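Local coordinates for cyclin homolog (Herpesvirus saimiri, PDB 2F2C), which acts as a viral D-type cyclin that modulates the host cell cycle and may promote cellular transformation and rapid T-cell proliferation during latent infection, at residues 22-25 against 26-30; 61-65 against 66-70; 165-168 against 169-172; 177-180 against 181-185; 228-231 against 232-236. All coordinates share one frame; numbering follows the deposited sequence.

All five contacts are local, but four of them meet in two pairs, 2 with 4 and 1 with 5. Contacts 2 and 4, whose centres are about 12 Å apart, meet where Lys70 lies along Ser178 and Thr179, and Glu64 makes a long, weak ion pair with Lys183. Contact 1 touches contact 5 through Lys28 and Leu228, although their centres are about 18 Å apart. Contact 3 opens helix 170-184 and contact 4 lies near its end, with centres about 18 Å apart. The functional surface, as expected of a cyclin, is the one facing the partner protein chain: contacts 1 and 3 reach it, and contact 2 through Asp69. Contacts 2 and 5 lie farthest apart, with centres about 31 Å from each other.

Contact 1. Residues 22-25 against 26-30; sequences RVLN and NLKLR
Arg22, Val23, Leu24 and Asn25 each offer their carbonyl to an amide four residues on, in an unbroken helical ladder within helix 21-31. Its rungs are Asn26 N to Arg22 O at 2.8 Å, Leu27 N to Val23 O at 3.0 Å, and the matching bonds of Lys28 to Leu24 and Leu29 to Asn25. Leu24 O also draws a second, weak bond from Leu27 N. Among the side chains, Asn26 folds back toward the start of the helix. Its CG stands opposite its own carbonyl carbon (chi1 -64°), which brings the amide back beside Arg22 O; ND2 makes a weak hydrogen bond to the backbone of another protein chain. Lys28 lays its aliphatic stem along the preceding turn, CG being 3.5 Å from Leu24 O. Beyond CD it bends away, and NZ makes a weak hydrogen bond to Ile227 O. Leu27 sets its CB against the carbonyls of Val23 and Leu24. Leu24 and Leu27 pack on Phe155 and Pro158, while Arg22 forms a salt bridge with an acidic side chain of the other protein. The helix is thus wedged between Phe155 and Pro158 and the partner chain, consistent with the N-terminal helix of cyclins, which packs on the second cyclin fold and here lies at the interface with the partner.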
loop_
_atom_site.group_PDB
_atom_site.type_symbol
_atom_site.label_atom_id
_atom_site.label_comp_id
_atom_site.label_asym_id
_atom_site.label_seq_id
_atom_site.Cartn_x
_atom_site.Cartn_y
_atom_site.Cartn_z
ATOM N N ARG A 22 10.978 -3.073 -12.938
ATOM C CA ARG A 22 11.607 -2.612 -11.700
ATOM C C ARG A 22 10.821 -2.814 -10.407
ATOM O O ARG A 22 11.397 -2.731 -9.318
ATOM C CB ARG A 22 12.254 -1.218 -11.826
ATOM C CG ARG A 22 11.353 -0.079 -12.097
ATOM C CD ARG A 22 12.012 1.070 -12.814
ATOM N NE ARG A 22 10.982 2.073 -13.117
ATOM C CZ ARG A 22 10.528 2.964 -12.238
ATOM N NH1 ARG A 22 11.024 2.994 -11.005
ATOM N NH2 ARG A 22 9.579 3.810 -12.573
ATOM N N VAL A 23 9.539 -3.144 -10.533
ATOM C CA VAL A 23 8.739 -3.585 -9.407
ATOM C C VAL A 23 9.339 -4.870 -8.834
ATOM O O VAL A 23 9.458 -5.005 -7.621
ATOM C CB VAL A 23 7.225 -3.769 -9.817
ATOM C CG1 VAL A 23 6.475 -4.798 -8.931
ATOM C CG2 VAL A 23 6.489 -2.411 -9.859
ATOM N N LEU A 24 9.724 -5.811 -9.696
ATOM C CA LEU A 24 10.367 -7.049 -9.253
ATOM C C LEU A 24 11.673 -6.712 -8.546
ATOM O O LEU A 24 12.046 -7.330 -7.514
ATOM C CB LEU A 24 10.709 -7.926 -10.447
ATOM C CG LEU A 24 10.548 -9.448 -10.336
ATOM C CD1 LEU A 24 11.385 -10.137 -11.393
ATOM C CD2 LEU A 24 10.859 -10.016 -8.949
ATOM N N ASN A 25 12.376 -5.736 -9.135
ATOM C CA ASN A 25 13.661 -5.298 -8.637
ATOM C C ASN A 25 13.493 -4.802 -7.218
ATOM O O ASN A 25 14.293 -5.175 -6.345
ATOM C CB ASN A 25 14.211 -4.166 -9.499
ATOM C CG ASN A 25 15.323 -4.613 -10.418
ATOM O OD1 ASN A 25 16.410 -5.016 -9.955
ATOM N ND2 ASN A 25 15.085 -4.505 -11.731
ATOM N N ASN A 26 12.448 -3.987 -6.990
ATOM C CA ASN A 26 12.235 -3.377 -5.681
ATOM C C ASN A 26 11.766 -4.382 -4.641
ATOM O O ASN A 26 12.005 -4.207 -3.452
ATOM C CB ASN A 26 11.271 -2.199 -5.757
ATOM C CG ASN A 26 11.810 -1.055 -6.589
ATOM O OD1 ASN A 26 12.888 -0.504 -6.314
ATOM N ND2 ASN A 26 11.059 -0.677 -7.614
ATOM N N LEU A 27 11.096 -5.436 -5.096
ATOM C CA LEU A 27 10.615 -6.451 -4.198
ATOM C C LEU A 27 11.803 -7.213 -3.634
ATOM O O LEU A 27 11.902 -7.397 -2.413
ATOM C CB LEU A 27 9.635 -7.389 -4.900
ATOM C CG LEU A 27 8.147 -7.038 -4.861
ATOM C CD1 LEU A 27 7.378 -7.957 -5.804
ATOM C CD2 LEU A 27 7.557 -7.124 -3.439
ATOM N N LYS A 28 12.717 -7.617 -4.519
ATOM C CA LYS A 28 13.988 -8.217 -4.106
ATOM C C LYS A 28 14.756 -7.299 -3.160
ATOM O O LYS A 28 15.361 -7.766 -2.194
ATOM C CB LYS A 28 14.883 -8.487 -5.302
ATOM C CG LYS A 28 14.419 -9.533 -6.280
ATOM C CD LYS A 28 15.180 -9.230 -7.547
ATOM C CE LYS A 28 15.417 -10.399 -8.436
ATOM N NZ LYS A 28 16.809 -10.264 -9.021
ATOM N N LEU A 29 14.760 -6.002 -3.439
ATOM C CA LEU A 29 15.515 -5.060 -2.614
ATOM C C LEU A 29 14.913 -4.935 -1.227
ATOM O O LEU A 29 15.617 -5.088 -0.237
ATOM C CB LEU A 29 15.562 -3.688 -3.280
ATOM C CG LEU A 29 16.949 -3.119 -3.584
ATOM C CD1 LEU A 29 16.858 -1.970 -4.584
ATOM C CD2 LEU A 29 17.677 -2.701 -2.297
ATOM N N ARG A 30 13.603 -4.688 -1.162
ATOM C CA ARG A 30 12.890 -4.540 0.115
ATOM C C ARG A 30 12.835 -5.869 0.879
ATOM O O ARG A 30 12.745 -5.899 2.117
ATOM C CB ARG A 30 11.496 -3.933 -0.075
ATOM C CG ARG A 30 11.480 -2.533 -0.751
ATOM C CD ARG A 30 10.114 -1.838 -0.787
ATOM N NE ARG A 30 9.048 -2.822 -0.918
ATOM C CZ ARG A 30 8.454 -3.162 -2.046
ATOM N NH1 ARG A 30 8.768 -2.572 -3.181
ATOM N NH2 ARG A 30 7.523 -4.091 -2.033
#

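Contact 2. Residues 61-65 against 66-70; sequences LLCES and FELDK
Cys63 and Leu68 close a Schellman motif that ends helix 49-65, the turn being made by Glu67 with its positive phi (65°). The hydrogen bonds come first. Leu68 N reaches back to Cys63 O at 3.0 Å, and Glu67 N binds Glu64 O at 3.2 Å, its nitrogen well above the carbonyl plane. One step earlier, Phe66 N still makes a regular helical bond to Leu62 O. Ser65 adds a side-chain bond: OG donates to Leu61 O at 2.7 Å, so that this carbonyl carries both the hydroxyl and the amide of Ser65. Apolar contacts then seal the turn. Leu68 CD1 lies 4.0 Å from Cys63 SG, the hydrophobic pairing that commonly accompanies this motif, and Met114, from a loop, also packs on Leu68 and Phe66. A chi1 of -75° swings the Phe66 ring back alongside Leu62, both side chains pointing the same way. The approach is edge-on: Leu62 CD1 lies in the ring plane, 3.8 Å from Phe66 CE2.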
loop_
_atom_site.group_PDB
_atom_site.type_symbol
_atom_site.label_atom_id
_atom_site.label_comp_id
_atom_site.label_asym_id
_atom_site.label_seq_id
_atom_site.Cartn_x
_atom_site.Cartn_y
_atom_site.Cartn_z
ATOM N N LEU A 61 -7.003 -21.236 9.180
ATOM C CA LEU A 61 -8.413 -21.597 9.072
ATOM C C LEU A 61 -9.270 -20.337 9.093
ATOM O O LEU A 61 -10.189 -20.177 8.289
ATOM C CB LEU A 61 -8.835 -22.541 10.194
ATOM C CG LEU A 61 -10.218 -23.163 10.028
ATOM C CD1 LEU A 61 -10.284 -24.021 8.767
ATOM C CD2 LEU A 61 -10.576 -23.984 11.257
ATOM N N LEU A 62 -8.922 -19.446 10.013
ATOM C CA LEU A 62 -9.654 -18.238 10.278
ATOM C C LEU A 62 -9.748 -17.350 9.020
ATOM O O LEU A 62 -10.849 -16.864 8.676
ATOM C CB LEU A 62 -8.954 -17.521 11.417
ATOM C CG LEU A 62 -9.720 -16.741 12.471
ATOM C CD1 LEU A 62 -11.028 -17.372 12.816
ATOM C CD2 LEU A 62 -8.843 -16.651 13.709
ATOM N N CYS A 63 -8.616 -17.170 8.327
ATOM C CA CYS A 63 -8.572 -16.402 7.086
ATOM C C CYS A 63 -9.321 -17.100 5.956
ATOM O O CYS A 63 -10.081 -16.467 5.226
ATOM C CB CYS A 63 -7.135 -16.155 6.661
ATOM S SG CYS A 63 -6.143 -15.285 7.896
ATOM N N GLU A 64 -9.103 -18.400 5.819
ATOM C CA GLU A 64 -9.767 -19.211 4.804
ATOM C C GLU A 64 -11.274 -19.162 5.025
ATOM O O GLU A 64 -12.033 -18.914 4.093
ATOM C CB GLU A 64 -9.266 -20.655 4.916
ATOM C CG GLU A 64 -9.429 -21.560 3.705
ATOM C CD GLU A 64 -8.985 -23.001 4.007
ATOM O OE1 GLU A 64 -9.483 -23.603 4.996
ATOM O OE2 GLU A 64 -8.123 -23.551 3.271
ATOM N N SER A 65 -11.703 -19.375 6.266
ATOM C CA SER A 65 -13.127 -19.413 6.601
ATOM C C SER A 65 -13.827 -18.064 6.486
ATOM O O SER A 65 -14.971 -18.001 6.044
ATOM C CB SER A 65 -13.336 -19.998 7.998
ATOM O OG SER A 65 -12.687 -21.262 8.102
ATOM N N PHE A 66 -13.161 -16.979 6.870
ATOM C CA PHE A 66 -13.800 -15.682 6.710
ATOM C C PHE A 66 -13.546 -15.055 5.352
ATOM O O PHE A 66 -13.970 -13.928 5.100
ATOM C CB PHE A 66 -13.463 -14.743 7.862
ATOM C CG PHE A 66 -14.195 -15.080 9.126
ATOM C CD1 PHE A 66 -15.533 -14.704 9.292
ATOM C CD2 PHE A 66 -13.569 -15.794 10.140
ATOM C CE1 PHE A 66 -16.219 -15.018 10.449
ATOM C CE2 PHE A 66 -14.266 -16.115 11.303
ATOM C CZ PHE A 66 -15.585 -15.721 11.451
ATOM N N GLU A 67 -12.876 -15.808 4.478
ATOM C CA GLU A 67 -12.664 -15.422 3.070
ATOM C C GLU A 67 -11.799 -14.166 2.866
ATOM O O GLU A 67 -12.015 -13.402 1.936
ATOM C CB GLU A 67 -14.005 -15.304 2.310
ATOM C CG GLU A 67 -14.422 -16.565 1.567
ATOM C CD GLU A 67 -15.874 -16.528 1.103
ATOM O OE1 GLU A 67 -16.430 -15.419 0.877
ATOM O OE2 GLU A 67 -16.485 -17.614 0.961
ATOM N N LEU A 68 -10.801 -13.979 3.721
ATOM C CA LEU A 68 -9.900 -12.823 3.589
ATOM C C LEU A 68 -8.953 -12.911 2.384
ATOM O O LEU A 68 -8.555 -14.004 1.946
ATOM C CB LEU A 68 -9.101 -12.576 4.877
ATOM C CG LEU A 68 -9.857 -12.700 6.200
ATOM C CD1 LEU A 68 -8.893 -12.461 7.318
ATOM C CD2 LEU A 68 -10.999 -11.719 6.283
ATOM N N ASP A 69 -8.604 -11.742 1.858
ATOM C CA ASP A 69 -7.674 -11.629 0.752
ATOM C C ASP A 69 -6.460 -12.465 0.990
ATOM O O ASP A 69 -5.984 -12.564 2.106
ATOM C CB ASP A 69 -7.286 -10.174 0.552
ATOM C CG ASP A 69 -8.259 -9.445 -0.355
ATOM O OD1 ASP A 69 -8.782 -8.366 0.033
ATOM O OD2 ASP A 69 -8.580 -9.891 -1.484
ATOM N N LYS A 70 -5.958 -13.056 -0.083
ATOM C CA LYS A 70 -4.863 -14.013 -0.022
ATOM C C LYS A 70 -3.635 -13.501 0.696
ATOM O O LYS A 70 -2.772 -14.289 1.071
ATOM C CB LYS A 70 -4.437 -14.443 -1.420
ATOM C CG LYS A 70 -5.362 -15.418 -2.107
ATOM C CD LYS A 70 -5.417 -16.760 -1.385
ATOM C CE LYS A 70 -6.099 -17.806 -2.224
ATOM N NZ LYS A 70 -7.230 -17.121 -2.891
#

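Contact 3. Residues 165-168 against 169-172; sequences IPED and LWPQ
Pro166 and Glu167 each hand their carbonyl to an amide three residues ahead, so the chain enters helix 170-184 through a short 3-10 turn. Leu169 N binds Pro166 O at 3.1 Å and Trp170 N binds Glu167 O at 2.9 Å. The indole of Trp170 folds back over this turn, with one face against the backbone of Glu167. Glu167 CA makes a CH-pi contact with the five-membered ring of Trp170, 3.6 Å from its centroid and nearly on the normal. Further out, Glu167 CG approaches the six-membered ring at Trp170 CH2, 3.7 Å away, before the extended chain carries its carboxylate off to a salt bridge with Lys19. The edge of the indole is used as well: Trp170 NE1 donates to Ile165 O at 3.2 Å. The nitrogen arrives from above the carbonyl plane, the acceptor is tilted somewhat out of the ring plane, and the N-H path is bent to 143°. The Trp170 side chain thus ties the loop before the 3-10 turn to the first residue of the helix. Beside it, Leu169 and Pro166 run alongside each other, with CD1 of Leu169 touching CG of Pro166 at 4.1 Å. The indole sits against the preceding helix 156-162, at Ile157, Cys160 and Asn161, and is also met by Ile13 and by an aromatic side chain of the other protein chain.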
loop_
_atom_site.group_PDB
_atom_site.type_symbol
_atom_site.label_atom_id
_atom_site.label_comp_id
_atom_site.label_asym_id
_atom_site.label_seq_id
_atom_site.Cartn_x
_atom_site.Cartn_y
_atom_site.Cartn_z
ATOM N N ILE A 165 4.917 -15.750 -19.180
ATOM C CA ILE A 165 3.623 -16.449 -19.263
ATOM C C ILE A 165 2.515 -15.473 -19.696
ATOM O O ILE A 165 2.347 -14.397 -19.099
ATOM C CB ILE A 165 3.264 -17.077 -17.890
ATOM C CG1 ILE A 165 4.357 -18.055 -17.432
ATOM C CG2 ILE A 165 1.868 -17.723 -17.919
ATOM C CD1 ILE A 165 4.240 -18.457 -15.999
ATOM N N PRO A 166 1.747 -15.864 -20.715
ATOM C CA PRO A 166 0.674 -15.027 -21.253
ATOM C C PRO A 166 -0.343 -14.650 -20.186
ATOM O O PRO A 166 -0.788 -15.510 -19.414
ATOM C CB PRO A 166 0.032 -15.929 -22.305
ATOM C CG PRO A 166 0.403 -17.302 -21.897
ATOM C CD PRO A 166 1.819 -17.161 -21.411
ATOM N N GLU A 167 -0.695 -13.367 -20.146
ATOM C CA GLU A 167 -1.621 -12.833 -19.140
ATOM C C GLU A 167 -2.869 -13.686 -18.910
ATOM O O GLU A 167 -3.303 -13.839 -17.765
ATOM C CB GLU A 167 -2.024 -11.407 -19.496
ATOM C CG GLU A 167 -1.066 -10.355 -18.969
ATOM C CD GLU A 167 -1.135 -9.066 -19.764
ATOM O OE1 GLU A 167 -2.259 -8.553 -20.005
ATOM O OE2 GLU A 167 -0.066 -8.565 -20.165
ATOM N N ASP A 168 -3.421 -14.245 -19.994
ATOM C CA ASP A 168 -4.641 -15.077 -19.965
ATOM C C ASP A 168 -4.695 -16.101 -18.809
ATOM O O ASP A 168 -5.778 -16.482 -18.368
ATOM C CB ASP A 168 -4.848 -15.829 -21.300
ATOM C CG ASP A 168 -4.134 -15.160 -22.506
ATOM O OD1 ASP A 168 -4.665 -14.158 -23.066
ATOM O OD2 ASP A 168 -3.062 -15.601 -23.002
ATOM N N LEU A 169 -3.535 -16.543 -18.324
ATOM C CA LEU A 169 -3.492 -17.604 -17.314
ATOM C C LEU A 169 -3.381 -17.137 -15.874
ATOM O O LEU A 169 -3.411 -17.963 -14.969
ATOM C CB LEU A 169 -2.376 -18.594 -17.618
ATOM C CG LEU A 169 -2.635 -19.334 -18.929
ATOM C CD1 LEU A 169 -1.390 -20.077 -19.402
ATOM C CD2 LEU A 169 -3.839 -20.264 -18.810
ATOM N N TRP A 170 -3.286 -15.824 -15.667
ATOM C CA TRP A 170 -2.951 -15.286 -14.353
ATOM C C TRP A 170 -4.037 -15.511 -13.296
ATOM O O TRP A 170 -3.703 -15.888 -12.172
ATOM C CB TRP A 170 -2.541 -13.820 -14.434
ATOM C CG TRP A 170 -1.274 -13.599 -15.176
ATOM C CD1 TRP A 170 -0.558 -14.527 -15.869
ATOM C CD2 TRP A 170 -0.589 -12.348 -15.366
ATOM N NE1 TRP A 170 0.545 -13.946 -16.453
ATOM C CE2 TRP A 170 0.552 -12.607 -16.161
ATOM C CE3 TRP A 170 -0.814 -11.034 -14.931
ATOM C CZ2 TRP A 170 1.461 -11.607 -16.530
ATOM C CZ3 TRP A 170 0.098 -10.038 -15.303
ATOM C CH2 TRP A 170 1.219 -10.335 -16.090
ATOM N N PRO A 171 -5.314 -15.313 -13.641
ATOM C CA PRO A 171 -6.424 -15.671 -12.743
ATOM C C PRO A 171 -6.270 -17.059 -12.109
ATOM O O PRO A 171 -6.115 -17.157 -10.898
ATOM C CB PRO A 171 -7.634 -15.643 -13.668
ATOM C CG PRO A 171 -7.298 -14.629 -14.682
ATOM C CD PRO A 171 -5.816 -14.730 -14.897
ATOM N N GLN A 172 -6.268 -18.114 -12.916
ATOM C CA GLN A 172 -6.187 -19.475 -12.381
ATOM C C GLN A 172 -4.859 -19.746 -11.647
ATOM O O GLN A 172 -4.840 -20.405 -10.601
ATOM C CB GLN A 172 -6.445 -20.523 -13.483
ATOM C CG GLN A 172 -5.260 -20.704 -14.462
ATOM C CD GLN A 172 -5.525 -21.642 -15.641
ATOM O OE1 GLN A 172 -6.653 -21.735 -16.147
ATOM N NE2 GLN A 172 -4.473 -22.323 -16.091
#

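Contact 4. Residues 177-180 against 181-185; sequences ASTT and ICKAL
Ile181 bends back onto Ala177, the residue one turn earlier in helix 170-184. Its first torsion (chi1 -76°) sends CG1 to the backbone-nitrogen side, where the long branch lies against the Ala177 carbonyl. The same carbonyl takes the amide of Ile181 in a hydrogen bond of 2.7 Å between Ile181 N and Ala177 O. The Ile181 side chain also packs on Leu156, Ile198 and Ala152. Thr180 is the second main participant. Its carbonyl oxygen receives Ala184 N at 3.2 Å, and the methyl of Ala184 lies next to that oxygen, while the Thr180 hydroxyl turns the other way and bonds to Ala176 O. Thr179 behaves in parallel fashion: OG1 bonds to Glu175 O, and Thr179 O takes Lys183 N at 3.0 Å. Thr179 and Lys183 also run side by side, pointing the same way, so that CG2 of Thr179 lies 4.1 Å from Lys183 NZ. The lysine bends at its last torsion, where its ammonium makes a cation-pi contact with Tyr249 and a long, weak ion pair with Glu64. Ser178 follows the threonines in returning its hydroxyl to the helix, at Tyr174 O. Three consecutive hydroxyls are therefore satisfied by carbonyls of the preceding turn, which probably helps to accommodate them in a largely buried helix.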
loop_
_atom_site.group_PDB
_atom_site.type_symbol
_atom_site.label_atom_id
_atom_site.label_comp_id
_atom_site.label_asym_id
_atom_site.label_seq_id
_atom_site.Cartn_x
_atom_site.Cartn_y
_atom_site.Cartn_z
ATOM N N ALA A 177 -1.721 -20.941 -6.907
ATOM C CA ALA A 177 -0.426 -20.757 -6.276
ATOM C C ALA A 177 -0.473 -20.033 -4.931
ATOM O O ALA A 177 0.303 -20.372 -4.031
ATOM C CB ALA A 177 0.572 -20.109 -7.230
ATOM N N SER A 178 -1.365 -19.057 -4.773
ATOM C CA SER A 178 -1.493 -18.393 -3.463
ATOM C C SER A 178 -2.070 -19.338 -2.396
ATOM O O SER A 178 -1.641 -19.304 -1.239
ATOM C CB SER A 178 -2.265 -17.062 -3.523
ATOM O OG SER A 178 -3.512 -17.157 -4.173
ATOM N N THR A 179 -3.011 -20.196 -2.794
ATOM C CA THR A 179 -3.551 -21.193 -1.886
ATOM C C THR A 179 -2.411 -22.090 -1.428
ATOM O O THR A 179 -2.217 -22.295 -0.228
ATOM C CB THR A 179 -4.628 -22.042 -2.573
ATOM O OG1 THR A 179 -5.647 -21.195 -3.107
ATOM C CG2 THR A 179 -5.371 -22.888 -1.538
ATOM N N THR A 180 -1.661 -22.609 -2.398
ATOM C CA THR A 180 -0.463 -23.408 -2.153
ATOM C C THR A 180 0.577 -22.701 -1.260
ATOM O O THR A 180 1.086 -23.288 -0.288
ATOM C CB THR A 180 0.161 -23.793 -3.500
ATOM O OG1 THR A 180 -0.797 -24.522 -4.278
ATOM C CG2 THR A 180 1.320 -24.773 -3.305
ATOM N N ILE A 181 0.895 -21.448 -1.574
ATOM C CA ILE A 181 1.847 -20.720 -0.729
ATOM C C ILE A 181 1.311 -20.545 0.709
ATOM O O ILE A 181 2.006 -20.906 1.672
ATOM C CB ILE A 181 2.288 -19.391 -1.377
ATOM C CG1 ILE A 181 3.283 -19.669 -2.494
ATOM C CG2 ILE A 181 2.970 -18.536 -0.387
ATOM C CD1 ILE A 181 3.159 -18.720 -3.660
ATOM N N CYS A 182 0.071 -20.049 0.839
ATOM C CA CYS A 182 -0.549 -19.853 2.155
ATOM C C CYS A 182 -0.609 -21.099 3.022
ATOM O O CYS A 182 -0.502 -20.984 4.231
ATOM C CB CYS A 182 -1.933 -19.266 2.044
ATOM S SG CYS A 182 -1.942 -17.531 1.579
ATOM N N LYS A 183 -0.774 -22.285 2.447
ATOM C CA LYS A 183 -0.768 -23.475 3.306
ATOM C C LYS A 183 0.651 -23.861 3.736
ATOM O O LYS A 183 0.885 -24.104 4.917
ATOM C CB LYS A 183 -1.502 -24.655 2.681
ATOM C CG LYS A 183 -3.035 -24.580 2.785
ATOM C CD LYS A 183 -3.649 -25.963 2.609
ATOM C CE LYS A 183 -5.164 -25.952 2.780
ATOM N NZ LYS A 183 -5.909 -25.532 1.561
ATOM N N ALA A 184 1.602 -23.882 2.793
ATOM C CA ALA A 184 3.018 -24.188 3.092
ATOM C C ALA A 184 3.572 -23.387 4.269
ATOM O O ALA A 184 4.236 -23.950 5.133
ATOM C CB ALA A 184 3.883 -23.986 1.857
ATOM N N LEU A 185 3.261 -22.086 4.309
ATOM C CA LEU A 185 3.728 -21.168 5.366
ATOM C C LEU A 185 3.368 -21.594 6.789
ATOM O O LEU A 185 3.841 -20.982 7.744
ATOM C CB LEU A 185 3.208 -19.747 5.128
ATOM C CG LEU A 185 4.038 -18.914 4.159
ATOM C CD1 LEU A 185 3.229 -17.814 3.557
ATOM C CD2 LEU A 185 5.251 -18.348 4.839
#

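Contact 5. Residues 228-231 against 232-236; sequences LNFS and TNTVR
Ser231 caps the start of helix 232-247, and its two oxygens take the amides of Asn233, Thr234 and Val235. The side-chain OG is the N-cap acceptor. It takes Thr234 N at 3.2 Å along a nearly straight N-H path of 170°, and Asn233 N at 3.0 Å in a bond that is weak because it is strongly bent (121°). The carbonyl of Ser231 serves the next amide, its O accepting Val235 N at 3.2 Å. That is the first regular helical bond; Arg236 N to Thr232 O, 3.1 Å, continues it. Thr234 has its methyl near the cap, while its OG1 stands 4.1 Å from Phe230 CB. Upstream, Asn229 leaves helix 218-228 with positive phi (78°), and Phe230 O is bonded to Ser225 OG of that helix, so the connecting turn is pinned at its middle as well. Leu197 of helix 195-208 packs on both Phe230 and Thr234. One serine thus supplies acceptors for three of the opening amides, one of them only weakly, and its hydroxyl oxygen probably also interacts favourably with the partly positive N-terminal end of the helix.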
loop_
_atom_site.group_PDB
_atom_site.type_symbol
_atom_site.label_atom_id
_atom_site.label_comp_id
_atom_site.label_asym_id
_atom_site.label_seq_id
_atom_site.Cartn_x
_atom_site.Cartn_y
_atom_site.Cartn_z
ATOM N N LEU A 228 15.619 -14.609 -9.989
ATOM C CA LEU A 228 15.790 -14.443 -8.557
ATOM C C LEU A 228 17.250 -14.268 -8.162
ATOM O O LEU A 228 17.536 -13.555 -7.193
ATOM C CB LEU A 228 15.134 -15.600 -7.796
ATOM C CG LEU A 228 13.622 -15.678 -8.035
ATOM C CD1 LEU A 228 13.074 -16.996 -7.634
ATOM C CD2 LEU A 228 12.906 -14.577 -7.297
ATOM N N ASN A 229 18.157 -14.877 -8.936
ATOM C CA ASN A 229 19.594 -14.866 -8.689
ATOM C C ASN A 229 19.969 -15.860 -7.596
ATOM O O ASN A 229 20.830 -15.592 -6.760
ATOM C CB ASN A 229 20.142 -13.455 -8.408
ATOM C CG ASN A 229 21.668 -13.337 -8.661
ATOM O OD1 ASN A 229 22.303 -14.256 -9.175
ATOM N ND2 ASN A 229 22.249 -12.208 -8.274
ATOM N N PHE A 230 19.348 -17.032 -7.610
ATOM C CA PHE A 230 19.818 -18.130 -6.776
ATOM C C PHE A 230 20.335 -19.235 -7.684
ATOM O O PHE A 230 20.194 -19.117 -8.890
ATOM C CB PHE A 230 18.688 -18.631 -5.894
ATOM C CG PHE A 230 18.421 -17.759 -4.722
ATOM C CD1 PHE A 230 19.310 -17.753 -3.623
ATOM C CD2 PHE A 230 17.297 -16.934 -4.704
ATOM C CE1 PHE A 230 19.057 -16.943 -2.510
ATOM C CE2 PHE A 230 17.028 -16.095 -3.620
ATOM C CZ PHE A 230 17.885 -16.095 -2.520
ATOM N N SER A 231 20.936 -20.297 -7.143
ATOM C CA SER A 231 21.365 -21.396 -8.018
ATOM C C SER A 231 20.211 -22.315 -8.401
ATOM O O SER A 231 19.311 -22.533 -7.601
ATOM C CB SER A 231 22.466 -22.232 -7.379
ATOM O OG SER A 231 21.919 -23.395 -6.791
ATOM N N THR A 232 20.251 -22.874 -9.609
ATOM C CA THR A 232 19.288 -23.907 -10.004
ATOM C C THR A 232 19.027 -24.944 -8.909
ATOM O O THR A 232 17.896 -25.356 -8.735
ATOM C CB THR A 232 19.668 -24.602 -11.325
ATOM O OG1 THR A 232 21.078 -24.861 -11.347
ATOM C CG2 THR A 232 19.438 -23.683 -12.504
ATOM N N ASN A 233 20.035 -25.364 -8.160
ATOM C CA ASN A 233 19.773 -26.354 -7.111
ATOM C C ASN A 233 18.906 -25.818 -5.990
ATOM O O ASN A 233 17.923 -26.456 -5.603
ATOM C CB ASN A 233 21.047 -26.957 -6.551
ATOM C CG ASN A 233 21.777 -27.789 -7.566
ATOM O OD1 ASN A 233 21.795 -29.020 -7.477
ATOM N ND2 ASN A 233 22.371 -27.124 -8.560
ATOM N N THR A 234 19.242 -24.638 -5.481
ATOM C CA THR A 234 18.427 -24.048 -4.417
ATOM C C THR A 234 16.992 -23.676 -4.853
ATOM O O THR A 234 16.135 -23.465 -3.995
ATOM C CB THR A 234 19.178 -22.913 -3.656
ATOM O OG1 THR A 234 18.272 -21.831 -3.351
ATOM C CG2 THR A 234 20.158 -22.254 -4.551
ATOM N N VAL A 235 16.722 -23.623 -6.161
ATOM C CA VAL A 235 15.331 -23.482 -6.651
ATOM C C VAL A 235 14.596 -24.821 -6.622
ATOM O O VAL A 235 13.497 -24.935 -6.083
ATOM C CB VAL A 235 15.245 -22.878 -8.066
ATOM C CG1 VAL A 235 13.857 -23.059 -8.638
ATOM C CG2 VAL A 235 15.566 -21.412 -8.028
ATOM N N ARG A 236 15.218 -25.829 -7.210
ATOM C CA ARG A 236 14.679 -27.164 -7.206
ATOM C C ARG A 236 14.353 -27.655 -5.787
ATOM O O ARG A 236 13.302 -28.243 -5.584
ATOM C CB ARG A 236 15.651 -28.087 -7.925
ATOM C CG ARG A 236 15.104 -29.461 -8.264
ATOM C CD ARG A 236 15.557 -29.988 -9.635
ATOM N NE ARG A 236 16.991 -29.822 -9.867
ATOM C CZ ARG A 236 17.545 -29.627 -11.065
ATOM N NH1 ARG A 236 16.788 -29.556 -12.160
ATOM N NH2 ARG A 236 18.864 -29.500 -11.169
#